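Pyroglutamyl-peptidase I (Fervidobacterium islandicum, PDB 6LTQ) probably removes N-terminal pyroglutamyl (5-oxoproline) residues from peptides and proteins in a thermophilic, keratin-degrading bacterium. Local coordinates at residues Lys13-Val17 and Pro46-Leu50; Arg35-Leu40 and Leu203-Thr207. The contacts are given in a common frame with arbitrary orientation. Residues are numbered along the deposited sequence.

Interaction 1 of 2, residues Lys13-Val17 and Pro46-Leu50; sequences KKLSV and PHISL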
ATOM      1  N   LYS D  13      26.754 -36.049   9.063  1.00 39.81           N
ATOM      2  CA  LYS D  13      26.881 -35.167  10.208  1.00 34.08           C
ATOM      3  C   LYS D  13      25.567 -34.439  10.486  1.00 42.85           C
ATOM      4  O   LYS D  13      24.795 -34.120   9.578  1.00 45.18           O
ATOM      5  CB  LYS D  13      28.006 -34.157   9.990  1.00 33.61           C
ATOM      6  CG  LYS D  13      28.579 -33.604  11.282  1.00 41.39           C
ATOM      7  CD  LYS D  13      29.512 -32.422  11.038  1.00 50.35           C
ATOM      8  CE  LYS D  13      30.298 -32.080  12.306  1.00 74.99           C
ATOM      9  NZ  LYS D  13      31.380 -31.071  12.092  1.00 61.32           N
ATOM     10  N   LYS D  14      25.318 -34.200  11.768  1.00 48.36           N
ATOM     11  CA  LYS D  14      24.196 -33.396  12.224  1.00 39.34           C
ATOM     12  C   LYS D  14      24.520 -31.918  12.022  1.00 28.95           C
ATOM     13  O   LYS D  14      25.579 -31.447  12.445  1.00 32.34           O
ATOM     14  CB  LYS D  14      23.933 -33.704  13.698  1.00 45.26           C
ATOM     15  CG  LYS D  14      22.651 -33.157  14.266  1.00 51.26           C
ATOM     16  CD  LYS D  14      22.566 -33.408  15.764  1.00 47.51           C
ATOM     17  CE  LYS D  14      21.688 -34.602  16.081  1.00 58.68           C
ATOM     18  NZ  LYS D  14      21.102 -34.468  17.448  1.00 65.30           N
ATOM     19  N   LEU D  15      23.605 -31.178  11.398  1.00 36.37           N
ATOM     20  CA  LEU D  15      23.846 -29.759  11.160  1.00 27.06           C
ATOM     21  C   LEU D  15      23.708 -28.951  12.442  1.00 36.38           C
ATOM     22  O   LEU D  15      22.714 -29.076  13.160  1.00 34.77           O
ATOM     23  CB  LEU D  15      22.888 -29.231  10.092  1.00 39.65           C
ATOM     24  CG  LEU D  15      23.155 -29.790   8.692  1.00 43.32           C
ATOM     25  CD1 LEU D  15      21.967 -29.567   7.765  1.00 48.96           C
ATOM     26  CD2 LEU D  15      24.433 -29.195   8.108  1.00 46.77           C
ATOM     27  N   SER D  16      24.708 -28.120  12.729  1.00 25.91           N
ATOM     28  CA  SER D  16      24.641 -27.178  13.838  1.00 32.68           C
ATOM     29  C   SER D  16      24.041 -25.873  13.317  1.00 30.73           C
ATOM     30  O   SER D  16      24.596 -25.249  12.402  1.00 28.49           O
ATOM     31  CB  SER D  16      26.015 -26.936  14.459  1.00 29.81           C
ATOM     32  OG  SER D  16      26.929 -26.438  13.497  1.00 43.98           O
ATOM     33  N   VAL D  17      22.918 -25.465  13.898  1.00 28.04           N
ATOM     34  CA  VAL D  17      22.137 -24.328  13.419  1.00 21.90           C
ATOM     35  C   VAL D  17      22.104 -23.262  14.496  1.00 24.50           C
ATOM     36  O   VAL D  17      21.722 -23.544  15.639  1.00 32.49           O
ATOM     37  CB  VAL D  17      20.715 -24.772  13.042  1.00 28.56           C
ATOM     38  CG1 VAL D  17      19.849 -23.574  12.701  1.00 20.63           C
ATOM     39  CG2 VAL D  17      20.784 -25.765  11.899  1.00 26.24           C
ATOM     40  N   PRO D  46      15.361 -33.855  15.285  1.00 81.94           N
ATOM     41  CA  PRO D  46      16.146 -35.093  15.138  1.00 76.66           C
ATOM     42  C   PRO D  46      17.437 -34.939  14.350  1.00 68.21           C
ATOM     43  O   PRO D  46      18.347 -35.758  14.526  1.00 71.71           O
ATOM     44  CB  PRO D  46      15.183 -36.037  14.398  1.00 67.64           C
ATOM     45  CG  PRO D  46      13.849 -35.335  14.376  1.00 61.58           C
ATOM     46  CD  PRO D  46      14.152 -33.879  14.449  1.00 70.57           C
ATOM     47  N   HIS D  47      17.549 -33.939  13.483  1.00 49.41           N
ATOM     48  CA  HIS D  47      18.673 -33.851  12.561  1.00 47.43           C
ATOM     49  C   HIS D  47      19.589 -32.654  12.776  1.00 40.43           C
ATOM     50  O   HIS D  47      20.508 -32.451  11.972  1.00 46.78           O
ATOM     51  CB  HIS D  47      18.168 -33.824  11.116  1.00 56.04           C
ATOM     52  CG  HIS D  47      17.368 -32.603  10.782  1.00 69.00           C
ATOM     53  ND1 HIS D  47      16.330 -32.149  11.568  1.00 70.02           N
ATOM     54  CD2 HIS D  47      17.487 -31.716   9.768  1.00 63.77           C
ATOM     55  CE1 HIS D  47      15.821 -31.054  11.032  1.00 62.46           C
ATOM     56  NE2 HIS D  47      16.507 -30.769   9.939  1.00 68.50           N
ATOM     57  N   ILE D  48      19.373 -31.837  13.802  1.00 39.63           N
ATOM     58  CA  ILE D  48      20.174 -30.632  13.969  1.00 36.83           C
ATOM     59  C   ILE D  48      20.499 -30.405  15.435  1.00 39.33           C
ATOM     60  O   ILE D  48      19.763 -30.830  16.334  1.00 42.79           O
ATOM     61  CB  ILE D  48      19.476 -29.371  13.388  1.00 39.37           C
ATOM     62  CG1 ILE D  48      18.204 -29.042  14.170  1.00 48.76           C
ATOM     63  CG2 ILE D  48      19.181 -29.529  11.887  1.00 34.49           C
ATOM     64  CD1 ILE D  48      17.459 -27.809  13.650  1.00 45.34           C
ATOM     65  N   SER D  49      21.610 -29.717  15.670  1.00 31.59           N
ATOM     66  CA  SER D  49      21.971 -29.212  16.987  1.00 37.49           C
ATOM     67  C   SER D  49      21.650 -27.724  16.999  1.00 35.10           C
ATOM     68  O   SER D  49      22.374 -26.918  16.401  1.00 36.09           O
ATOM     69  CB  SER D  49      23.443 -29.476  17.299  1.00 41.87           C
ATOM     70  OG  SER D  49      23.862 -30.723  16.762  1.00 39.29           O
ATOM     71  N   LEU D  50      20.570 -27.358  17.675  1.00 28.13           N
ATOM     72  CA  LEU D  50      20.041 -26.008  17.600  1.00 31.27           C
ATOM     73  C   LEU D  50      20.659 -25.134  18.679  1.00 32.63           C
ATOM     74  O   LEU D  50      20.489 -25.400  19.873  1.00 42.06           O
ATOM     75  CB  LEU D  50      18.524 -26.018  17.750  1.00 28.43           C
ATOM     76  CG  LEU D  50      17.867 -24.645  17.606  1.00 24.07           C
ATOM     77  CD1 LEU D  50      18.137 -24.076  16.233  1.00 22.74           C
ATOM     78  CD2 LEU D  50      16.376 -24.767  17.847  1.00 35.85           C
TER
HETATM   79  O   HOH W   1      22.833 -32.422  19.427  1.00 50.21           O
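Lys14, Val17 and Ser49 carry most of the contact at which strands 15-22 and 48-55 begin to pair. The pairing is parallel, with Leu15 beside Ile48, Ser16 beside Ser49 and Val17 beside Leu50, and the short strand axes are inclined by 21°. Its backbone ladder starts loosely, with a weak bond from Leu15 N to His47 O (3.4 Å), then tightens: Ser49 N donates to Leu15 O at 2.8 Å and Val17 N to Ser49 O at 2.9 Å. Ser49 thus uses both its NH and its CO to hold the neighbouring strand. Val17 lies on the face shared with Leu15, Ile48 and Leu50; its CG2 meets Ile48 CG2 at 4.1 Å and its CG1 meets Leu50 CD1 at 4.0 Å, and Leu214 of helix 203-215 covers Val17 and Ile48. Lys14, still in the loop, lays its aliphatic chain across the partner, CG 3.2 Å from His47 O and CD 3.1 Å from Ser49 OG, while a water weakly bridges Lys14 NZ and Ser49 OG. This is the parallel strand pair of a beta-alpha-beta unit whose helix is 32-40. Main-chain bonds fix the register, whereas the apolar face supplies a seat for the C-terminal helix.

Interaction 2 of 2, residues Arg35-Leu40 and Leu203-Thr207; sequences RIVKRL and LELQT
Two alpha-helical segments, 35-40 and 203-207, pack with their axes 10.1 Å apart at closest approach and crossing at -69°; the nearest CA atoms are those of Ile36 and Thr207, 5.6 Å apart. The centre is built from Leu203 (tp), Ile36 (mt) and Thr207. Ile36 CG1 lies 3.8 Å from Leu203 CD1 and 3.7 Å from Thr207 OG1, Ile36 CD1 3.6 Å from Gln206 CB; Leu40 CD2 adds a smaller contact, 3.8 Å from Thr207 CG2. Arg39 sets one guanidinium face over Leu203 CD2, NH2 3.3 Å from that methyl, and CD 3.7 Å from Thr207 CG2; Arg35 NH1 approaches Leu203 CD2 at 3.5 Å. The segments share no hydrogen bond: Thr207 OG1 donates to Leu203 O at 2.8 Å, and Gln206 NE2 turns to Met201 O and Pro182 O. Such packing joins crossover helix 32-40 to the C-terminal helix on one side of the alpha/beta sheet. It rests on van der Waals contact, partly apolar and partly arginine against leucine.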
ATOM      1  N   ARG D  35      10.550 -13.667  20.538  1.00 20.14           N
ATOM      2  CA  ARG D  35       9.551 -14.608  21.051  1.00 24.72           C
ATOM      3  C   ARG D  35       9.652 -15.975  20.383  1.00 28.15           C
ATOM      4  O   ARG D  35       9.538 -17.003  21.060  1.00 27.53           O
ATOM      5  CB  ARG D  35       8.140 -14.060  20.865  1.00 26.30           C
ATOM      6  CG  ARG D  35       7.892 -12.773  21.586  1.00 39.06           C
ATOM      7  CD  ARG D  35       7.459 -13.021  23.015  1.00 47.94           C
ATOM      8  NE  ARG D  35       6.284 -13.879  23.085  1.00 46.37           N
ATOM      9  CZ  ARG D  35       5.038 -13.426  23.156  1.00 65.75           C
ATOM     10  NH1 ARG D  35       4.023 -14.280  23.222  1.00 73.28           N
ATOM     11  NH2 ARG D  35       4.805 -12.118  23.156  1.00 55.08           N
ATOM     12  N   ILE D  36       9.855 -16.016  19.059  1.00 28.25           N
ATOM     13  CA  ILE D  36       9.978 -17.303  18.365  1.00 19.83           C
ATOM     14  C   ILE D  36      11.208 -18.057  18.848  1.00 24.90           C
ATOM     15  O   ILE D  36      11.183 -19.286  19.009  1.00 21.01           O
ATOM     16  CB  ILE D  36      10.035 -17.114  16.836  1.00 20.76           C
ATOM     17  CG1 ILE D  36       8.737 -16.539  16.278  1.00 20.29           C
ATOM     18  CG2 ILE D  36      10.361 -18.450  16.129  1.00 19.57           C
ATOM     19  CD1 ILE D  36       8.847 -16.267  14.766  1.00 19.95           C
ATOM     20  N   VAL D  37      12.324 -17.343  19.017  1.00 19.43           N
ATOM     21  CA  VAL D  37      13.548 -17.996  19.460  1.00 22.53           C
ATOM     22  C   VAL D  37      13.335 -18.609  20.846  1.00 31.61           C
ATOM     23  O   VAL D  37      13.701 -19.768  21.091  1.00 25.31           O
ATOM     24  CB  VAL D  37      14.721 -16.998  19.450  1.00 24.14           C
ATOM     25  CG1 VAL D  37      15.925 -17.591  20.207  1.00 27.51           C
ATOM     26  CG2 VAL D  37      15.137 -16.646  18.013  1.00 21.08           C
ATOM     27  N   LYS D  38      12.698 -17.854  21.745  1.00 29.45           N
ATOM     28  CA  LYS D  38      12.379 -18.376  23.076  1.00 30.49           C
ATOM     29  C   LYS D  38      11.462 -19.582  22.972  1.00 30.01           C
ATOM     30  O   LYS D  38      11.644 -20.575  23.681  1.00 39.84           O
ATOM     31  CB  LYS D  38      11.725 -17.293  23.942  1.00 34.89           C
ATOM     32  CG  LYS D  38      12.627 -16.112  24.303  1.00 40.31           C
ATOM     33  CD  LYS D  38      11.884 -15.111  25.217  1.00 63.02           C
ATOM     34  CE  LYS D  38      10.483 -14.757  24.676  1.00 58.84           C
ATOM     35  NZ  LYS D  38       9.844 -13.587  25.357  1.00 66.46           N
ATOM     36  N   ARG D  39      10.455 -19.512  22.102  1.00 31.88           N
ATOM     37  CA  ARG D  39       9.540 -20.639  21.965  1.00 32.56           C
ATOM     38  C   ARG D  39      10.252 -21.894  21.466  1.00 36.21           C
ATOM     39  O   ARG D  39       9.978 -22.999  21.941  1.00 37.93           O
ATOM     40  CB  ARG D  39       8.380 -20.268  21.044  1.00 34.07           C
ATOM     41  CG  ARG D  39       7.347 -21.359  20.936  1.00 41.93           C
ATOM     42  CD  ARG D  39       6.020 -20.796  20.487  1.00 48.43           C
ATOM     43  NE  ARG D  39       5.339 -20.083  21.562  1.00 52.66           N
ATOM     44  CZ  ARG D  39       4.088 -19.646  21.474  1.00 59.32           C
ATOM     45  NH1 ARG D  39       3.393 -19.852  20.360  1.00 48.60           N
ATOM     46  NH2 ARG D  39       3.533 -19.001  22.491  1.00 47.75           N
ATOM     47  N   LEU D  40      11.156 -21.748  20.505  1.00 26.61           N
ATOM     48  CA  LEU D  40      11.819 -22.882  19.882  1.00 26.87           C
ATOM     49  C   LEU D  40      13.035 -23.356  20.684  1.00 35.82           C
ATOM     50  O   LEU D  40      13.668 -24.366  20.303  1.00 34.42           O
ATOM     51  CB  LEU D  40      12.195 -22.549  18.443  1.00 26.99           C
ATOM     52  CG  LEU D  40      10.996 -22.464  17.488  1.00 23.87           C
ATOM     53  CD1 LEU D  40      11.413 -22.245  16.022  1.00 19.45           C
ATOM     54  CD2 LEU D  40      10.038 -23.678  17.592  1.00 28.96           C
ATOM     55  N   LEU D 203       1.760 -15.286  16.526  1.00 16.01           N
ATOM     56  CA  LEU D 203       2.982 -15.966  16.952  1.00 16.64           C
ATOM     57  C   LEU D 203       2.936 -17.440  16.586  1.00 14.46           C
ATOM     58  O   LEU D 203       3.947 -18.022  16.153  1.00 18.29           O
ATOM     59  CB  LEU D 203       3.172 -15.804  18.466  1.00 16.53           C
ATOM     60  CG  LEU D 203       4.425 -16.489  19.032  1.00 20.65           C
ATOM     61  CD1 LEU D 203       5.719 -15.845  18.486  1.00 18.17           C
ATOM     62  CD2 LEU D 203       4.391 -16.441  20.557  1.00 29.40           C
ATOM     63  N   GLU D 204       1.760 -18.063  16.715  1.00 15.33           N
ATOM     64  CA  GLU D 204       1.653 -19.482  16.407  1.00 17.58           C
ATOM     65  C   GLU D 204       2.019 -19.772  14.952  1.00 19.89           C
ATOM     66  O   GLU D 204       2.800 -20.691  14.662  1.00 15.32           O
ATOM     67  CB  GLU D 204       0.242 -19.984  16.743  1.00 23.62           C
ATOM     68  CG  GLU D 204      -0.233 -19.616  18.176  1.00 37.29           C
ATOM     69  CD  GLU D 204      -0.891 -18.228  18.277  1.00 51.68           C
ATOM     70  OE1 GLU D 204      -2.087 -18.096  17.916  1.00 58.36           O
ATOM     71  OE2 GLU D 204      -0.241 -17.269  18.747  1.00 32.08           O
ATOM     72  N   LEU D 205       1.506 -18.967  14.023  1.00 13.96           N
ATOM     73  CA  LEU D 205       1.801 -19.209  12.611  1.00 18.85           C
ATOM     74  C   LEU D 205       3.248 -18.855  12.272  1.00 13.67           C
ATOM     75  O   LEU D 205       3.908 -19.587  11.521  1.00 15.52           O
ATOM     76  CB  LEU D 205       0.820 -18.430  11.723  1.00 14.62           C
ATOM     77  CG  LEU D 205       0.904 -18.750  10.224  1.00 20.16           C
ATOM     78  CD1 LEU D 205       0.679 -20.244   9.936  1.00 17.58           C
ATOM     79  CD2 LEU D 205      -0.077 -17.870   9.417  1.00 21.42           C
ATOM     80  N   GLN D 206       3.771 -17.755  12.826  1.00 13.01           N
ATOM     81  CA  GLN D 206       5.178 -17.422  12.591  1.00 12.70           C
ATOM     82  C   GLN D 206       6.097 -18.516  13.130  1.00 20.01           C
ATOM     83  O   GLN D 206       7.098 -18.875  12.498  1.00 15.68           O
ATOM     84  CB  GLN D 206       5.545 -16.090  13.247  1.00 15.39           C
ATOM     85  CG  GLN D 206       4.794 -14.886  12.733  1.00 15.35           C
ATOM     86  CD  GLN D 206       5.487 -13.613  13.111  1.00 17.02           C
ATOM     87  OE1 GLN D 206       6.717 -13.579  13.245  1.00 20.02           O
ATOM     88  NE2 GLN D 206       4.717 -12.553  13.299  1.00 12.61           N
ATOM     89  N   THR D 207       5.781 -19.041  14.315  1.00 20.20           N
ATOM     90  CA  THR D 207       6.585 -20.120  14.881  1.00 17.72           C
ATOM     91  C   THR D 207       6.512 -21.362  14.007  1.00 17.63           C
ATOM     92  O   THR D 207       7.532 -22.019  13.750  1.00 19.07           O
ATOM     93  CB  THR D 207       6.123 -20.412  16.307  1.00 18.16           C
ATOM     94  OG1 THR D 207       6.261 -19.220  17.091  1.00 20.70           O
ATOM     95  CG2 THR D 207       6.965 -21.511  16.932  1.00 16.45           C
TER

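Both contacts involve the beta-alpha-beta unit formed by strand 15-22, helix 32-40 and strand 48-55. Interaction 1 joins its two strands at their starting ends; interaction 2 joins its helix to helix 203-215, which also covers the apolar face of the strand pair, so the C-terminal helix is common to both settings. Their centres lie 19 Å apart, yet they touch directly where Leu50 CD2 packs 3.7 Å from Leu40 O. Interaction 1, farther from the chain centre and partly buried, depends on inter-strand main-chain bonds and has a solvent-exposed lysine margin. Interaction 2 is the more buried and relies on side-chain packing, with the exposed Arg39 at its edge.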